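Local coordinates for sterol regulatory element-binding protein cleavage-activating protein (Schizosaccharomyces pombe, PDB 4YHC), which escorts the sre1 transcription factor precursor for processing at low sterol and low oxygen, this chain being the escort's WD40 domain, at residues L238-S242 against G243-I247; P262-V265 against N266-S269; M414-Q417 against S418-K421. The protein carries 9 engineered substitutions. All coordinates share one frame; numbering follows the deposited sequence.

Contact 1. Residues L238-S242 against G243-I247; sequences LARDS and GVDMI
Leu238 and Asp245 form a hydrogen-bonded antiparallel pair, Leu238 N to Asp245 O at 2.8 Å answered by Asp245 N to Leu238 O at 2.9 Å. A further bond, from Arg240 N to Gly243 O (2.9 Å), closes the turn in which the chain reverses. Between these rungs Ala239 faces Val244 as a non-hydrogen-bonded pair. On this face the methyl of Ala239 lies against the Val244 branch, CB to CG2 4.1 Å, a small apolar pairing on the face that also meets Phe268. The opposite face, which carries Leu238 and Asp245, is polar near the turn. There Arg240 crosses Asp245 at about a right angle and forms a side-on, two-pronged salt bridge with it: NE meets OD2 at 2.9 Å, and NH2 meets OD1, also at 2.9 Å. Both oxygens lie near the guanidinium plane, which is turned 39° from that of the carboxylate; OD2 is approached from above the carboxylate plane. Such a hairpin joins the two inner strands, 235-239 and 243-248, of one four-stranded blade of the WD40 propeller. The arginine side chain runs extended from CG to NE, long enough to reach back past Gly243, whose backbone lies over one guanidinium face. Gly243 suits its place because, at phi 162°, a beta carbon would be jammed against the carbonyl oxygen of Ser242. Both charged groups are buried and have further partners: Glu222, in a second salt bridge, for Arg240 NH1, and Ser257 OG and Asn216 N for the two oxygens of Asp245.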
ATOM      1  N   LEU A 238       1.192   5.482 -14.609  1.00 19.16           N
ATOM      2  CA  LEU A 238      -0.015   6.215 -14.994  1.00 16.24           C
ATOM      3  C   LEU A 238      -0.927   5.229 -15.768  1.00 18.88           C
ATOM      4  O   LEU A 238      -0.584   4.809 -16.819  1.00 17.52           O
ATOM      5  CB  LEU A 238       0.352   7.378 -15.889  1.00 22.09           C
ATOM      6  CG  LEU A 238      -0.686   8.501 -16.214  1.00 35.11           C
ATOM      7  CD1 LEU A 238      -1.083   8.513 -17.669  1.00 38.66           C
ATOM      8  CD2 LEU A 238      -1.973   8.519 -15.420  1.00 32.41           C
ATOM      9  N   ALA A 239      -2.040   4.833 -15.192  1.00 16.18           N
ATOM     10  CA  ALA A 239      -2.962   3.907 -15.759  1.00 16.24           C
ATOM     11  C   ALA A 239      -4.011   4.694 -16.541  1.00 25.41           C
ATOM     12  O   ALA A 239      -4.458   5.728 -16.111  1.00 18.28           O
ATOM     13  CB  ALA A 239      -3.675   3.157 -14.694  1.00 18.30           C
ATOM     14  N   ARG A 240      -4.329   4.205 -17.723  1.00 22.56           N
ATOM     15  CA  ARG A 240      -5.306   4.874 -18.623  1.00 20.06           C
ATOM     16  C   ARG A 240      -6.152   3.694 -19.128  1.00 20.31           C
ATOM     17  O   ARG A 240      -6.379   2.720 -18.340  1.00 25.74           O
ATOM     18  CB  ARG A 240      -4.602   5.712 -19.723  1.00 22.54           C
ATOM     19  CG  ARG A 240      -3.429   5.046 -20.419  1.00 23.70           C
ATOM     20  CD  ARG A 240      -2.698   5.987 -21.419  1.00 26.57           C
ATOM     21  NE  ARG A 240      -1.504   5.322 -21.912  1.00 25.43           N
ATOM     22  CZ  ARG A 240      -1.463   4.230 -22.674  1.00 24.97           C
ATOM     23  NH1 ARG A 240      -2.566   3.700 -23.214  1.00 26.27           N
ATOM     24  NH2 ARG A 240      -0.288   3.644 -22.905  1.00 24.97           N
ATOM     25  N   ASP A 241      -6.701   3.762 -20.337  1.00 28.36           N
ATOM     26  CA  ASP A 241      -7.724   2.762 -20.740  1.00 27.23           C
ATOM     27  C   ASP A 241      -7.220   1.636 -21.601  1.00 26.73           C
ATOM     28  O   ASP A 241      -7.881   0.637 -21.698  1.00 23.76           O
ATOM     29  CB  ASP A 241      -8.936   3.483 -21.363  1.00 43.15           C
ATOM     30  CG  ASP A 241     -10.038   3.814 -20.290  1.00 72.46           C
ATOM     31  OD1 ASP A 241     -10.150   3.119 -19.236  1.00 71.92           O
ATOM     32  OD2 ASP A 241     -10.757   4.777 -20.484  1.00 70.17           O
ATOM     33  N   SER A 242      -6.085   1.787 -22.282  1.00 20.88           N
ATOM     34  CA  SER A 242      -5.460   0.656 -23.000  1.00 19.06           C
ATOM     35  C   SER A 242      -4.065   0.338 -22.493  1.00 22.35           C
ATOM     36  O   SER A 242      -3.284  -0.408 -23.124  1.00 23.78           O
ATOM     37  CB  SER A 242      -5.406   0.878 -24.531  1.00 26.32           C
ATOM     38  OG  SER A 242      -4.637   2.029 -24.848  1.00 28.96           O
ATOM     39  N   GLY A 243      -3.749   0.826 -21.301  1.00 20.98           N
ATOM     40  CA  GLY A 243      -2.475   0.448 -20.670  1.00 21.01           C
ATOM     41  C   GLY A 243      -1.980   1.325 -19.536  1.00 29.21           C
ATOM     42  O   GLY A 243      -2.736   2.119 -18.971  1.00 16.69           O
ATOM     43  N   VAL A 244      -0.704   1.113 -19.185  1.00 16.52           N
ATOM     44  CA  VAL A 244      -0.090   1.847 -18.124  1.00 16.35           C
ATOM     45  C   VAL A 244       1.262   2.331 -18.598  1.00 18.76           C
ATOM     46  O   VAL A 244       2.069   1.523 -19.045  1.00 17.74           O
ATOM     47  CB  VAL A 244       0.149   1.007 -16.871  1.00 21.23           C
ATOM     48  CG1 VAL A 244       0.712   1.914 -15.767  1.00 19.28           C
ATOM     49  CG2 VAL A 244      -1.140   0.402 -16.368  1.00 24.58           C
ATOM     50  N   ASP A 245       1.502   3.639 -18.449  1.00 17.33           N
ATOM     51  CA  ASP A 245       2.815   4.234 -18.757  1.00 18.90           C
ATOM     52  C   ASP A 245       3.688   4.320 -17.500  1.00 24.97           C
ATOM     53  O   ASP A 245       3.209   4.809 -16.421  1.00 18.46           O
ATOM     54  CB  ASP A 245       2.599   5.606 -19.331  1.00 17.13           C
ATOM     55  CG  ASP A 245       1.783   5.544 -20.623  1.00 20.10           C
ATOM     56  OD1 ASP A 245       1.948   4.597 -21.416  1.00 20.38           O
ATOM     57  OD2 ASP A 245       0.970   6.412 -20.826  1.00 22.39           O
ATOM     58  N   MET A 246       4.929   3.812 -17.651  1.00 19.63           N
ATOM     59  CA  MET A 246       5.883   3.690 -16.564  1.00 18.44           C
ATOM     60  C   MET A 246       6.911   4.800 -16.810  1.00 23.24           C
ATOM     61  O   MET A 246       7.573   4.802 -17.832  1.00 18.55           O
ATOM     62  CB  MET A 246       6.505   2.320 -16.506  1.00 16.34           C
ATOM     63  CG  MET A 246       7.516   2.217 -15.332  1.00 17.35           C
ATOM     64  SD  MET A 246       8.154   0.590 -15.111  1.00 21.80           S
ATOM     65  CE  MET A 246       9.528   0.733 -16.263  1.00 20.63           C
ATOM     66  N   ILE A 247       6.944   5.791 -15.915  1.00 21.35           N
ATOM     67  CA  ILE A 247       7.667   7.012 -16.132  1.00 24.98           C
ATOM     68  C   ILE A 247       8.802   7.187 -15.092  1.00 24.61           C
ATOM     69  O   ILE A 247       8.601   6.960 -13.894  1.00 20.17           O
ATOM     70  CB  ILE A 247       6.699   8.143 -16.013  1.00 23.49           C
ATOM     71  CG1 ILE A 247       5.601   8.034 -17.086  1.00 24.94           C
ATOM     72  CG2 ILE A 247       7.403   9.468 -16.016  1.00 18.14           C
ATOM     73  CD1 ILE A 247       4.465   8.978 -16.877  1.00 28.05           C
TER

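Contact 2. Residues P262-V265 against N266-S269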
ATOM      1  N   PRO A 262      -9.174  -1.835 -20.001  1.00 18.67           N
ATOM      2  CA  PRO A 262      -9.617  -0.676 -19.342  1.00 18.67           C
ATOM      3  C   PRO A 262      -9.645  -0.910 -17.845  1.00 24.56           C
ATOM      4  O   PRO A 262     -10.083  -1.951 -17.407  1.00 23.46           O
ATOM      5  CB  PRO A 262     -11.044  -0.502 -19.861  1.00 17.87           C
ATOM      6  CG  PRO A 262     -11.056  -1.193 -21.191  1.00 23.27           C
ATOM      7  CD  PRO A 262     -10.160  -2.324 -21.032  1.00 18.64           C
ATOM      8  N   ILE A 263      -9.216   0.086 -17.097  1.00 21.16           N
ATOM      9  CA  ILE A 263      -8.970  -0.044 -15.640  1.00 20.55           C
ATOM     10  C   ILE A 263      -9.963   0.841 -14.943  1.00 23.99           C
ATOM     11  O   ILE A 263     -10.213   1.969 -15.337  1.00 27.44           O
ATOM     12  CB  ILE A 263      -7.511   0.352 -15.330  1.00 24.67           C
ATOM     13  CG1 ILE A 263      -6.601  -0.773 -15.779  1.00 21.64           C
ATOM     14  CG2 ILE A 263      -7.260   0.689 -13.833  1.00 18.32           C
ATOM     15  CD1 ILE A 263      -5.159  -0.348 -15.876  1.00 23.40           C
ATOM     16  N   LYS A 264     -10.582   0.329 -13.913  1.00 22.68           N
ATOM     17  CA  LYS A 264     -11.471   1.118 -13.100  1.00 18.70           C
ATOM     18  C   LYS A 264     -10.774   2.149 -12.279  1.00 16.66           C
ATOM     19  O   LYS A 264      -9.744   1.882 -11.697  1.00 17.03           O
ATOM     20  CB  LYS A 264     -12.259   0.183 -12.211  1.00 21.85           C
ATOM     21  CG  LYS A 264     -13.392   0.860 -11.527  1.00 25.62           C
ATOM     22  CD  LYS A 264     -14.349  -0.200 -10.991  1.00 33.27           C
ATOM     23  CE  LYS A 264     -15.368   0.408 -10.044  1.00 38.87           C
ATOM     24  NZ  LYS A 264     -15.880   1.669 -10.689  1.00 45.28           N
ATOM     25  N   VAL A 265     -11.290   3.369 -12.274  1.00 20.96           N
ATOM     26  CA  VAL A 265     -10.665   4.433 -11.594  1.00 17.41           C
ATOM     27  C   VAL A 265     -10.302   4.074 -10.121  1.00 21.73           C
ATOM     28  O   VAL A 265     -11.004   3.390  -9.411  1.00 23.21           O
ATOM     29  CB  VAL A 265     -11.471   5.762 -11.701  1.00 30.81           C
ATOM     30  CG1 VAL A 265     -12.800   5.584 -10.945  1.00 34.47           C
ATOM     31  CG2 VAL A 265     -10.644   6.857 -11.044  1.00 23.15           C
ATOM     32  N   ASN A 266      -9.112   4.454  -9.729  1.00 18.90           N
ATOM     33  CA  ASN A 266      -8.609   4.206  -8.387  1.00 18.41           C
ATOM     34  C   ASN A 266      -8.502   2.795  -7.926  1.00 23.62           C
ATOM     35  O   ASN A 266      -8.656   2.508  -6.739  1.00 20.94           O
ATOM     36  CB  ASN A 266      -9.468   4.959  -7.397  1.00 27.26           C
ATOM     37  CG  ASN A 266      -8.764   6.168  -6.901  1.00 43.84           C
ATOM     38  OD1 ASN A 266      -7.612   6.078  -6.388  1.00 50.99           O
ATOM     39  ND2 ASN A 266      -9.400   7.298  -7.027  1.00 48.87           N
ATOM     40  N   THR A 267      -8.304   1.858  -8.824  1.00 15.78           N
ATOM     41  CA  THR A 267      -8.204   0.476  -8.349  1.00 15.65           C
ATOM     42  C   THR A 267      -6.882  -0.211  -8.642  1.00 17.51           C
ATOM     43  O   THR A 267      -6.810  -1.409  -8.436  1.00 16.99           O
ATOM     44  CB  THR A 267      -9.313  -0.384  -8.959  1.00 15.85           C
ATOM     45  OG1 THR A 267      -9.115  -0.438 -10.407  1.00 16.12           O
ATOM     46  CG2 THR A 267     -10.709   0.285  -8.638  1.00 16.90           C
ATOM     47  N   PHE A 268      -5.894   0.537  -9.117  1.00 19.86           N
ATOM     48  CA  PHE A 268      -4.658   0.036  -9.625  1.00 16.18           C
ATOM     49  C   PHE A 268      -3.516   0.045  -8.566  1.00 17.25           C
ATOM     50  O   PHE A 268      -3.288   1.047  -7.914  1.00 19.42           O
ATOM     51  CB  PHE A 268      -4.251   0.904 -10.817  1.00 15.35           C
ATOM     52  CG  PHE A 268      -2.976   0.460 -11.528  1.00 15.28           C
ATOM     53  CD1 PHE A 268      -2.992  -0.539 -12.475  1.00 19.63           C
ATOM     54  CD2 PHE A 268      -1.787   1.104 -11.316  1.00 21.05           C
ATOM     55  CE1 PHE A 268      -1.854  -0.917 -13.157  1.00 17.03           C
ATOM     56  CE2 PHE A 268      -0.617   0.712 -11.942  1.00 18.53           C
ATOM     57  CZ  PHE A 268      -0.642  -0.305 -12.872  1.00 15.26           C
ATOM     58  N   SER A 269      -2.778  -1.037  -8.448  1.00 14.92           N
ATOM     59  CA  SER A 269      -1.553  -1.009  -7.652  1.00 19.05           C
ATOM     60  C   SER A 269      -0.485  -1.860  -8.317  1.00 16.65           C
ATOM     61  O   SER A 269      -0.770  -2.621  -9.299  1.00 14.81           O
ATOM     62  CB  SER A 269      -1.822  -1.418  -6.203  1.00 18.66           C
ATOM     63  OG  SER A 269      -2.290  -2.706  -6.196  1.00 16.08           O
TER
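Thr267 turns its hydroxyl back across the bend onto the carbonyl of Lys264, and OG1 gives its proton to Lys264 O at 2.7 Å. The hydroxyl comes in off the carbonyl plane, tilted by 30°, rather than in line with the C=O bond. Its first torsion, 64°, sets OG1 between the backbone N and the carbonyl carbon, while the methyl CG2 also stays over the turn, 3.2 Å from Val265 O and beside the start of the Lys264 chain. The same Lys264 O also accepts a weak bond from Thr267 N (3.2 Å), the bond that closes a type II beta turn from Lys264 to Thr267. One carbonyl oxygen is thus held by two donors of a single residue. The turn lies in the loop between strand 253-259, the last of a propeller blade, and strand 269-278. Val265 and Asn266 fill its corners: Val265 has the extended angles of the first, and Asn266 the left-handed backbone (phi 60°) of the second, a conformation that asparagine tolerates better than most residues other than glycine. Lys264 and Thr267 are set obliquely to each other, the lysine beginning with CB 3.7 Å from OG1 and its end leading away toward Glu297, with which NZ makes a long, weak ion pair. Ile263 and Thr267 run past each other in opposite directions, and the tip of the buried Ile263 reaches the buried ring of Phe268, CD1 to CD1 at 4.0 Å. Phe268 also meets Phe289 and Tyr228. Thr267 OG1 in turn accepts a bond from Thr292 N of strand 281-292. Donating to the turn and accepting from a strand fixes the hydroxyl's rotation and ties the bend to the next sheet, while Ile263 and Phe268 join its two arms by an apolar contact.

Contact 3. Residues M414-Q417 against S418-K421; sequences MYSQ and SEKK
Ser416 faces two residues at once, Lys420 and Lys421, and so forms a G1 beta bulge at the end of a hairpin. Its carbonyl oxygen receives a weak bond from Lys420 N at 2.9 Å and a longer, straighter one from Lys421 N at 3.3 Å, while Ser416 N gives its proton to Lys421 O at 2.8 Å. The bulge residue, Lys420, has left-handed backbone angles, phi 60°, a conformation that glycine most often supplies at this position; here a lysine takes it and keeps its long side chain at the surface. Gln417, Ser418 and Glu419, all in right-handed helical conformations, carry the chain round to it. Tyr415 and Lys420 lie side by side and point the same way. With CG anti to the backbone N (chi1 -177°), the phenol runs alongside the returning backbone, so that OH comes to 3.5 Å from Lys420 CA and 3.7 Å from its CB. The tyrosine also stacks on His347. Serine suits position 416 because its short hydroxyl, likewise anti to the backbone N, reaches a water that also takes the Ser418 N-H; Ser416 OG lies 2.7 Å from this water. Glu419, extended beyond CG, brings OE1 to 3.2 Å from Ser416 OG, a weak hydrogen bond that is not settled, since the single proton has another acceptor within reach. Gln417 has its NE2 bonded to Gly361 O and its chain against Tyr301 and Tyr303 of strand 299-304. The hairpin joins strand 406-416 to strand 421-432 in a five-stranded antiparallel sheet, in the region predicted as WD repeat 5, with strand 363-374 beside strand 406-416 on its other side.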
ATOM      1  N   MET A 414      -4.353 -19.196  -1.687  1.00 19.17           N
ATOM      2  CA  MET A 414      -3.203 -18.464  -2.157  1.00 18.87           C
ATOM      3  C   MET A 414      -2.850 -18.860  -3.528  1.00 21.08           C
ATOM      4  O   MET A 414      -3.142 -19.961  -3.950  1.00 22.86           O
ATOM      5  CB  MET A 414      -2.021 -18.720  -1.235  1.00 16.24           C
ATOM      6  CG  MET A 414      -1.611 -20.184  -1.057  1.00 18.37           C
ATOM      7  SD  MET A 414       0.136 -20.420  -0.435  1.00 22.34           S
ATOM      8  CE  MET A 414       1.153 -19.637  -1.658  1.00 17.67           C
ATOM      9  N   TYR A 415      -2.207 -17.958  -4.240  1.00 19.71           N
ATOM     10  CA  TYR A 415      -1.672 -18.220  -5.535  1.00 16.96           C
ATOM     11  C   TYR A 415      -0.226 -17.686  -5.590  1.00 25.99           C
ATOM     12  O   TYR A 415       0.025 -16.487  -5.340  1.00 15.41           O
ATOM     13  CB  TYR A 415      -2.525 -17.547  -6.619  1.00 18.45           C
ATOM     14  CG  TYR A 415      -2.064 -17.851  -8.047  1.00 24.85           C
ATOM     15  CD1 TYR A 415      -2.239 -19.139  -8.593  1.00 27.98           C
ATOM     16  CD2 TYR A 415      -1.470 -16.873  -8.825  1.00 20.87           C
ATOM     17  CE1 TYR A 415      -1.806 -19.436  -9.890  1.00 30.46           C
ATOM     18  CE2 TYR A 415      -1.018 -17.157 -10.094  1.00 29.39           C
ATOM     19  CZ  TYR A 415      -1.205 -18.431 -10.632  1.00 37.34           C
ATOM     20  OH  TYR A 415      -0.749 -18.668 -11.895  1.00 43.71           O
ATOM     21  N   SER A 416       0.718 -18.571  -5.934  1.00 21.43           N
ATOM     22  CA  SER A 416       2.110 -18.184  -6.115  1.00 22.46           C
ATOM     23  C   SER A 416       2.296 -17.844  -7.577  1.00 31.30           C
ATOM     24  O   SER A 416       2.226 -18.760  -8.435  1.00 24.30           O
ATOM     25  CB  SER A 416       3.021 -19.348  -5.718  1.00 25.17           C
ATOM     26  OG  SER A 416       4.363 -19.022  -6.034  1.00 31.06           O
ATOM     27  N   GLN A 417       2.478 -16.544  -7.880  1.00 28.09           N
ATOM     28  CA  GLN A 417       2.478 -16.088  -9.249  1.00 27.48           C
ATOM     29  C   GLN A 417       3.682 -16.627 -10.001  1.00 38.45           C
ATOM     30  O   GLN A 417       3.589 -16.786 -11.227  1.00 42.56           O
ATOM     31  CB  GLN A 417       2.507 -14.569  -9.366  1.00 28.71           C
ATOM     32  CG  GLN A 417       1.441 -13.858  -8.568  1.00 31.70           C
ATOM     33  CD  GLN A 417       0.748 -12.724  -9.274  1.00 38.24           C
ATOM     34  OE1 GLN A 417       0.127 -12.950 -10.298  1.00 33.69           O
ATOM     35  NE2 GLN A 417       0.725 -11.495  -8.637  1.00 41.41           N
ATOM     36  N   SER A 418       4.792 -16.905  -9.322  1.00 29.66           N
ATOM     37  CA  SER A 418       5.978 -17.307 -10.066  1.00 37.51           C
ATOM     38  C   SER A 418       6.018 -18.828 -10.323  1.00 44.29           C
ATOM     39  O   SER A 418       6.526 -19.255 -11.330  1.00 50.16           O
ATOM     40  CB  SER A 418       7.267 -16.886  -9.370  1.00 36.59           C
ATOM     41  OG  SER A 418       7.464 -17.666  -8.194  1.00 46.71           O
ATOM     42  N   GLU A 419       5.496 -19.645  -9.431  1.00 41.19           N
ATOM     43  CA  GLU A 419       5.439 -21.065  -9.687  1.00 42.22           C
ATOM     44  C   GLU A 419       4.129 -21.510 -10.318  1.00 40.16           C
ATOM     45  O   GLU A 419       4.002 -22.692 -10.624  1.00 40.38           O
ATOM     46  CB  GLU A 419       5.584 -21.823  -8.399  1.00 40.64           C
ATOM     47  CG  GLU A 419       6.685 -21.318  -7.511  1.00 46.18           C
ATOM     48  CD  GLU A 419       6.475 -21.821  -6.101  1.00 59.06           C
ATOM     49  OE1 GLU A 419       5.308 -22.076  -5.770  1.00 57.26           O
ATOM     50  OE2 GLU A 419       7.451 -21.973  -5.326  1.00 67.84           O
ATOM     51  N   LYS A 420       3.157 -20.594 -10.443  1.00 34.57           N
ATOM     52  CA  LYS A 420       1.806 -20.871 -10.987  1.00 34.41           C
ATOM     53  C   LYS A 420       1.026 -21.925 -10.207  1.00 35.40           C
ATOM     54  O   LYS A 420       0.374 -22.804 -10.767  1.00 34.74           O
ATOM     55  CB  LYS A 420       1.852 -21.176 -12.482  1.00 49.33           C
ATOM     56  CG  LYS A 420       2.547 -20.068 -13.282  1.00 66.16           C
ATOM     57  CD  LYS A 420       3.170 -20.525 -14.611  1.00 76.52           C
ATOM     58  CE  LYS A 420       2.394 -20.085 -15.857  1.00 81.28           C
ATOM     59  NZ  LYS A 420       1.735 -21.228 -16.558  1.00 84.23           N
ATOM     60  N   LYS A 421       1.081 -21.793  -8.898  1.00 26.86           N
ATOM     61  CA  LYS A 421       0.582 -22.789  -8.004  1.00 27.50           C
ATOM     62  C   LYS A 421      -0.476 -22.182  -7.100  1.00 30.68           C
ATOM     63  O   LYS A 421      -0.219 -21.183  -6.435  1.00 27.32           O
ATOM     64  CB  LYS A 421       1.742 -23.352  -7.165  1.00 26.98           C
ATOM     65  CG  LYS A 421       1.339 -24.491  -6.201  1.00 46.14           C
ATOM     66  CD  LYS A 421       0.640 -25.669  -6.910  1.00 53.78           C
ATOM     67  CE  LYS A 421      -0.116 -26.606  -5.951  1.00 54.35           C
ATOM     68  NZ  LYS A 421       0.859 -27.447  -5.184  1.00 56.81           N
TER
HETATM   69  O   HOH W   1       5.487 -16.537  -6.193  1.00 24.18           O

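Overall arrangement
Contacts 1 and 2 are neighbours in space, their centres 10 Å apart. The hairpin of contact 1 offers its apolar face to the loop of contact 2: Val244 CG2 lies 3.5 Å from Phe268 CE1, and Ala239 CB 4.0 Å from Ile263 CD1. The loop therefore packs against the blade it follows before entering strand 269-278. Contact 3 stands apart in another sheet, its centre 25 Å from that of contact 1 and 23 Å from that of contact 2; the nearest atoms are about 14 Å and about 9 Å away. All three fall in the region thought, by similarity, to interact with sre1.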